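Local coordinates for protein putative methylthioribose-1-phosphate isomerase (Archaeoglobus fulgidus, PDB 1T5O) that probably catalyses the interconversion of 5-methylthioribose 1-phosphate and 5-methylthioribulose 1-phosphate, a step of methionine biosynthesis, at residues R4-F7 with G11-L14; A268-E273 with L320-G325. All coordinates share one frame; numbering follows the deposited sequence.

Contact 1 of 2, residues R4-F7 with G11-L14; sequences RSIF and GLKL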
loop_
_atom_site.group_PDB
_atom_site.type_symbol
_atom_site.label_atom_id
_atom_site.label_comp_id
_atom_site.label_asym_id
_atom_site.label_seq_id
_atom_site.Cartn_x
_atom_site.Cartn_y
_atom_site.Cartn_z
ATOM N N ARG A 4 29.173 -7.360 -1.406
ATOM C CA ARG A 4 28.273 -8.397 -1.907
ATOM C C ARG A 4 27.356 -8.584 -0.693
ATOM O O ARG A 4 27.758 -8.274 0.428
ATOM C CB ARG A 4 29.021 -9.704 -2.203
ATOM C CG ARG A 4 29.830 -9.702 -3.492
ATOM C CD ARG A 4 30.327 -11.110 -3.755
ATOM N NE ARG A 4 31.068 -11.243 -5.005
ATOM C CZ ARG A 4 31.555 -12.400 -5.435
ATOM N NH1 ARG A 4 31.370 -13.506 -4.715
ATOM N NH2 ARG A 4 32.221 -12.457 -6.583
ATOM N N SER A 5 26.146 -9.088 -0.897
ATOM C CA SER A 5 25.206 -9.229 0.224
ATOM C C SER A 5 25.603 -10.322 1.219
ATOM O O SER A 5 25.185 -10.306 2.374
ATOM C CB SER A 5 23.800 -9.515 -0.308
ATOM O OG SER A 5 23.801 -10.801 -0.859
ATOM N N ILE A 6 26.396 -11.280 0.750
ATOM C CA ILE A 6 26.875 -12.376 1.584
ATOM C C ILE A 6 28.167 -12.846 0.916
ATOM O O ILE A 6 28.219 -13.006 -0.315
ATOM C CB ILE A 6 25.837 -13.528 1.668
ATOM C CG1 ILE A 6 26.410 -14.687 2.481
ATOM C CG2 ILE A 6 25.453 -14.022 0.266
ATOM C CD1 ILE A 6 25.403 -15.796 2.706
ATOM N N PHE A 7 29.220 -13.032 1.716
ATOM C CA PHE A 7 30.508 -13.444 1.173
ATOM C C PHE A 7 31.438 -14.090 2.214
ATOM O O PHE A 7 31.112 -14.187 3.396
ATOM C CB PHE A 7 31.201 -12.223 0.556
ATOM C CG PHE A 7 31.284 -11.048 1.495
ATOM C CD1 PHE A 7 30.161 -10.258 1.745
ATOM C CD2 PHE A 7 32.469 -10.754 2.162
ATOM C CE1 PHE A 7 30.213 -9.198 2.639
ATOM C CE2 PHE A 7 32.534 -9.696 3.060
ATOM C CZ PHE A 7 31.405 -8.915 3.299
ATOM N N GLY A 11 35.722 -16.051 7.112
ATOM C CA GLY A 11 34.469 -16.413 7.733
ATOM C C GLY A 11 33.298 -15.871 6.947
ATOM O O GLY A 11 33.461 -14.973 6.115
ATOM N N LEU A 12 32.116 -16.416 7.227
ATOM C CA LEU A 12 30.891 -16.012 6.546
ATOM C C LEU A 12 30.423 -14.621 6.964
ATOM O O LEU A 12 30.097 -14.394 8.131
ATOM C CB LEU A 12 29.784 -17.023 6.837
ATOM C CG LEU A 12 28.635 -17.142 5.830
ATOM C CD1 LEU A 12 27.681 -18.260 6.279
ATOM C CD2 LEU A 12 27.902 -15.806 5.705
ATOM N N LYS A 13 30.378 -13.700 6.013
ATOM C CA LYS A 13 29.922 -12.341 6.300
ATOM C C LYS A 13 28.641 -12.050 5.509
ATOM O O LYS A 13 28.520 -12.478 4.355
ATOM C CB LYS A 13 30.989 -11.321 5.909
ATOM C CG LYS A 13 32.386 -11.581 6.471
ATOM C CD LYS A 13 32.459 -11.357 7.982
ATOM C CE LYS A 13 33.912 -11.481 8.479
ATOM N NZ LYS A 13 34.807 -10.484 7.793
ATOM N N LEU A 14 27.697 -11.338 6.134
ATOM C CA LEU A 14 26.425 -10.954 5.497
ATOM C C LEU A 14 26.081 -9.515 5.836
ATOM O O LEU A 14 26.368 -9.038 6.938
ATOM C CB LEU A 14 25.220 -11.735 6.028
ATOM C CG LEU A 14 25.123 -13.160 6.544
ATOM C CD1 LEU A 14 23.852 -13.263 7.356
ATOM C CD2 LEU A 14 25.104 -14.147 5.403
#
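S5 meets the second segment through its backbone: its carbonyl O lies 3.4 Å from L14 CA, a CA-H...O contact, while its OG turns elsewhere and hydrogen-bonds to T161 O. At I6 the chains come together as an antiparallel non-hydrogen-bonded pair with L14, the CA atoms 4.2 Å apart, and I6 CA in turn approaches K13 O. The I6 side chain runs with CG1 anti to the backbone N (chi1 177°), and its CG1 packs 3.7 Å from L12 CD2; L14 lies alongside it, pointing the same way. Helix 47-61 backs this apolar face, with A52, A53 and Y56 against I6.

F7 and K13 form the hydrogen-bonded pair: F7 N donates to K13 O and K13 N to F7 O, each at 2.8 Å. With chi1 at 52°, F7 CG sits between its own N and carbonyl carbon, which swings the ring across to K13. There K13 CB stands over one ring face, 3.8 Å from the centroid and 21° off the normal, a CH-pi contact displaced toward the rim. Replacing F7 with alanine removes the ring, and the K13 methylenes would probably lose their aromatic platform. Beyond these methylenes the lysine bends away, and NZ is hydrogen-bonded to D9 O in the turn that joins the two strands. The reciprocal backbone bonds show antiparallel pairing, and the short connection makes it a beta hairpin of strands 6-8 and 12-15; strand 26-29 extends it into a three-stranded antiparallel sheet.

Contact 2 of 2, residues A268-E273 with L320-G325; sequences ATFDWE and LITEYG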
loop_
_atom_site.group_PDB
_atom_site.type_symbol
_atom_site.label_atom_id
_atom_site.label_comp_id
_atom_site.label_asym_id
_atom_site.label_seq_id
_atom_site.Cartn_x
_atom_site.Cartn_y
_atom_site.Cartn_z
ATOM N N ALA A 268 16.950 -20.691 -13.743
ATOM C CA ALA A 268 16.604 -21.472 -12.557
ATOM C C ALA A 268 15.283 -21.064 -11.877
ATOM O O ALA A 268 14.736 -21.822 -11.081
ATOM C CB ALA A 268 17.750 -21.426 -11.541
ATOM N N THR A 269 14.764 -19.888 -12.200
ATOM C CA THR A 269 13.506 -19.446 -11.596
ATOM C C THR A 269 12.290 -20.001 -12.366
ATOM O O THR A 269 11.149 -19.971 -11.879
ATOM C CB THR A 269 13.499 -17.912 -11.529
ATOM O OG1 THR A 269 14.544 -17.508 -10.636
ATOM C CG2 THR A 269 12.187 -17.363 -11.009
ATOM N N PHE A 270 12.535 -20.528 -13.564
ATOM C CA PHE A 270 11.458 -21.102 -14.345
ATOM C C PHE A 270 11.127 -22.497 -13.780
ATOM O O PHE A 270 12.015 -23.194 -13.317
ATOM C CB PHE A 270 11.852 -21.220 -15.815
ATOM C CG PHE A 270 11.938 -19.887 -16.525
ATOM C CD1 PHE A 270 12.942 -18.958 -16.190
ATOM C CD2 PHE A 270 11.016 -19.560 -17.510
ATOM C CE1 PHE A 270 13.017 -17.704 -16.846
ATOM C CE2 PHE A 270 11.085 -18.321 -18.166
ATOM C CZ PHE A 270 12.079 -17.399 -17.840
ATOM N N ASP A 271 9.850 -22.863 -13.807
ATOM C CA ASP A 271 9.347 -24.165 -13.307
ATOM C C ASP A 271 8.362 -24.506 -14.432
ATOM O O ASP A 271 7.151 -24.556 -14.215
ATOM C CB ASP A 271 8.608 -23.947 -11.973
ATOM C CG ASP A 271 8.316 -25.252 -11.219
ATOM O OD1 ASP A 271 8.607 -26.367 -11.727
ATOM O OD2 ASP A 271 7.790 -25.156 -10.099
ATOM N N TRP A 272 8.913 -24.776 -15.621
ATOM C CA TRP A 272 8.115 -24.973 -16.832
ATOM C C TRP A 272 7.237 -26.204 -16.965
ATOM O O TRP A 272 6.450 -26.284 -17.916
ATOM C CB TRP A 272 9.021 -24.844 -18.074
ATOM C CG TRP A 272 8.340 -24.198 -19.266
ATOM C CD1 TRP A 272 8.087 -24.769 -20.474
ATOM C CD2 TRP A 272 7.831 -22.856 -19.340
ATOM N NE1 TRP A 272 7.445 -23.869 -21.300
ATOM C CE2 TRP A 272 7.280 -22.688 -20.626
ATOM C CE3 TRP A 272 7.790 -21.782 -18.439
ATOM C CZ2 TRP A 272 6.685 -21.485 -21.043
ATOM C CZ3 TRP A 272 7.197 -20.576 -18.852
ATOM C CH2 TRP A 272 6.652 -20.451 -20.152
ATOM N N GLU A 273 7.370 -27.160 -16.041
ATOM C CA GLU A 273 6.502 -28.331 -16.074
ATOM C C GLU A 273 5.137 -27.966 -15.446
ATOM O O GLU A 273 4.147 -28.659 -15.619
ATOM C CB GLU A 273 7.125 -29.473 -15.268
ATOM C CG GLU A 273 8.410 -30.038 -15.881
ATOM C CD GLU A 273 8.171 -30.783 -17.189
ATOM O OE1 GLU A 273 7.006 -30.892 -17.634
ATOM O OE2 GLU A 273 9.158 -31.266 -17.778
ATOM N N LEU A 320 10.641 -11.488 -21.149
ATOM C CA LEU A 320 11.345 -12.031 -20.004
ATOM C C LEU A 320 12.840 -11.745 -20.269
ATOM O O LEU A 320 13.329 -11.958 -21.367
ATOM C CB LEU A 320 11.092 -13.552 -19.908
ATOM C CG LEU A 320 9.622 -13.975 -19.787
ATOM C CD1 LEU A 320 9.486 -15.484 -19.939
ATOM C CD2 LEU A 320 9.052 -13.513 -18.440
ATOM N N ILE A 321 13.548 -11.234 -19.266
ATOM C CA ILE A 321 14.964 -10.950 -19.397
ATOM C C ILE A 321 15.701 -11.999 -18.574
ATOM O O ILE A 321 15.603 -11.993 -17.352
ATOM C CB ILE A 321 15.320 -9.556 -18.831
ATOM C CG1 ILE A 321 14.498 -8.467 -19.528
ATOM C CG2 ILE A 321 16.812 -9.292 -19.042
ATOM C CD1 ILE A 321 14.610 -7.093 -18.840
ATOM N N THR A 322 16.458 -12.866 -19.238
ATOM C CA THR A 322 17.186 -13.952 -18.557
ATOM C C THR A 322 18.686 -13.901 -18.894
ATOM O O THR A 322 19.098 -13.081 -19.708
ATOM C CB THR A 322 16.620 -15.335 -19.011
ATOM O OG1 THR A 322 17.129 -15.673 -20.313
ATOM C CG2 THR A 322 15.073 -15.287 -19.060
ATOM N N GLU A 323 19.497 -14.769 -18.286
ATOM C CA GLU A 323 20.936 -14.770 -18.581
ATOM C C GLU A 323 21.196 -15.468 -19.919
ATOM O O GLU A 323 22.332 -15.517 -20.412
ATOM C CB GLU A 323 21.741 -15.456 -17.464
ATOM C CG GLU A 323 21.687 -16.995 -17.438
ATOM C CD GLU A 323 20.494 -17.520 -16.658
ATOM O OE1 GLU A 323 19.377 -16.973 -16.814
ATOM O OE2 GLU A 323 20.676 -18.501 -15.900
ATOM N N TYR A 324 20.132 -16.009 -20.501
ATOM C CA TYR A 324 20.207 -16.689 -21.790
ATOM C C TYR A 324 19.719 -15.754 -22.890
ATOM O O TYR A 324 19.765 -16.095 -24.080
ATOM C CB TYR A 324 19.338 -17.951 -21.782
ATOM C CG TYR A 324 19.968 -19.120 -21.071
ATOM C CD1 TYR A 324 20.546 -20.161 -21.795
ATOM C CD2 TYR A 324 19.982 -19.190 -19.676
ATOM C CE1 TYR A 324 21.123 -21.265 -21.145
ATOM C CE2 TYR A 324 20.560 -20.272 -19.013
ATOM C CZ TYR A 324 21.129 -21.313 -19.755
ATOM O OH TYR A 324 21.700 -22.399 -19.117
ATOM N N GLY A 325 19.253 -14.570 -22.490
ATOM C CA GLY A 325 18.771 -13.606 -23.456
ATOM C C GLY A 325 17.359 -13.113 -23.160
ATOM O O GLY A 325 16.718 -13.546 -22.189
HETATM O O HOH W 1 19.761 -19.847 -13.710
#
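Strand 319-322 and the turn that follows it form one side of this contact, and the loop after strand 261-264 forms the other; F270 bridges them by placing its ring against two aliphatic side chains. L320 CD1 comes to the edge of that ring, near its plane, 3.7 Å from CE2, with the two side chains crossing obliquely. The T322 methyl arrives at a slant, CG2 lying 3.9 Å from F270 CZ, and the T322 side chain crosses that of F270 at about a right angle. Both L320 and T322 direct their CB atoms toward the loop, whereas the intervening I321 points away, as alternation along a strand requires. With CG anti to its carbonyl carbon (chi1 -71°), F270 carries its ring toward the strand, where CE2 and CZ meet L320 CD1. V335 of helix 331-338 and L339 also touch it.

The strand belongs to the parallel part of a mixed sheet, consistent with the Rossmann-like character of the family: 319-322 runs parallel to 261-264, then reverses through a type I turn, T322 to G325, into the antiparallel edge strand 325-327. T322 secures that reversal while its methyl serves the apolar contact. Its OG1 accepts from Y324 N at 3.0 Å, an ST turn, and donates to G325 O at 2.9 Å in the carbonyl plane, on a lone pair. T322 N also donates to G325 O, so two donors from one residue grip this acceptor.

At the second residue of the turn, E323, a water links the segments: it accepts from A268 N at 2.9 Å and donates to E323 OE2 at 2.7 Å. E323 OE1 accepts a hydrogen bond from K267 N.

How the contacts relate
From the N terminus, contact 1 closes first, joining neighbouring strands across only three intervening residues. The chain then passes through the helices beyond strand 26-29 and most of the mixed sheet before contact 2 begins. Contact 2 spans 46 intervening residues and closes where strand 319-322 returns to the loop that follows strand 261-264. The two loops are therefore in series; they neither nest nor cross. Their centres lie 26 Å apart on opposite sides of the chain's centre, and their nearest atoms are about 15 Å from each other. Contact 1 pairs the first two strands of the N-terminal antiparallel sheet, whereas contact 2 joins a loop to strand 319-322, next to the outermost strand 325-327 of the mixed sheet within the chain.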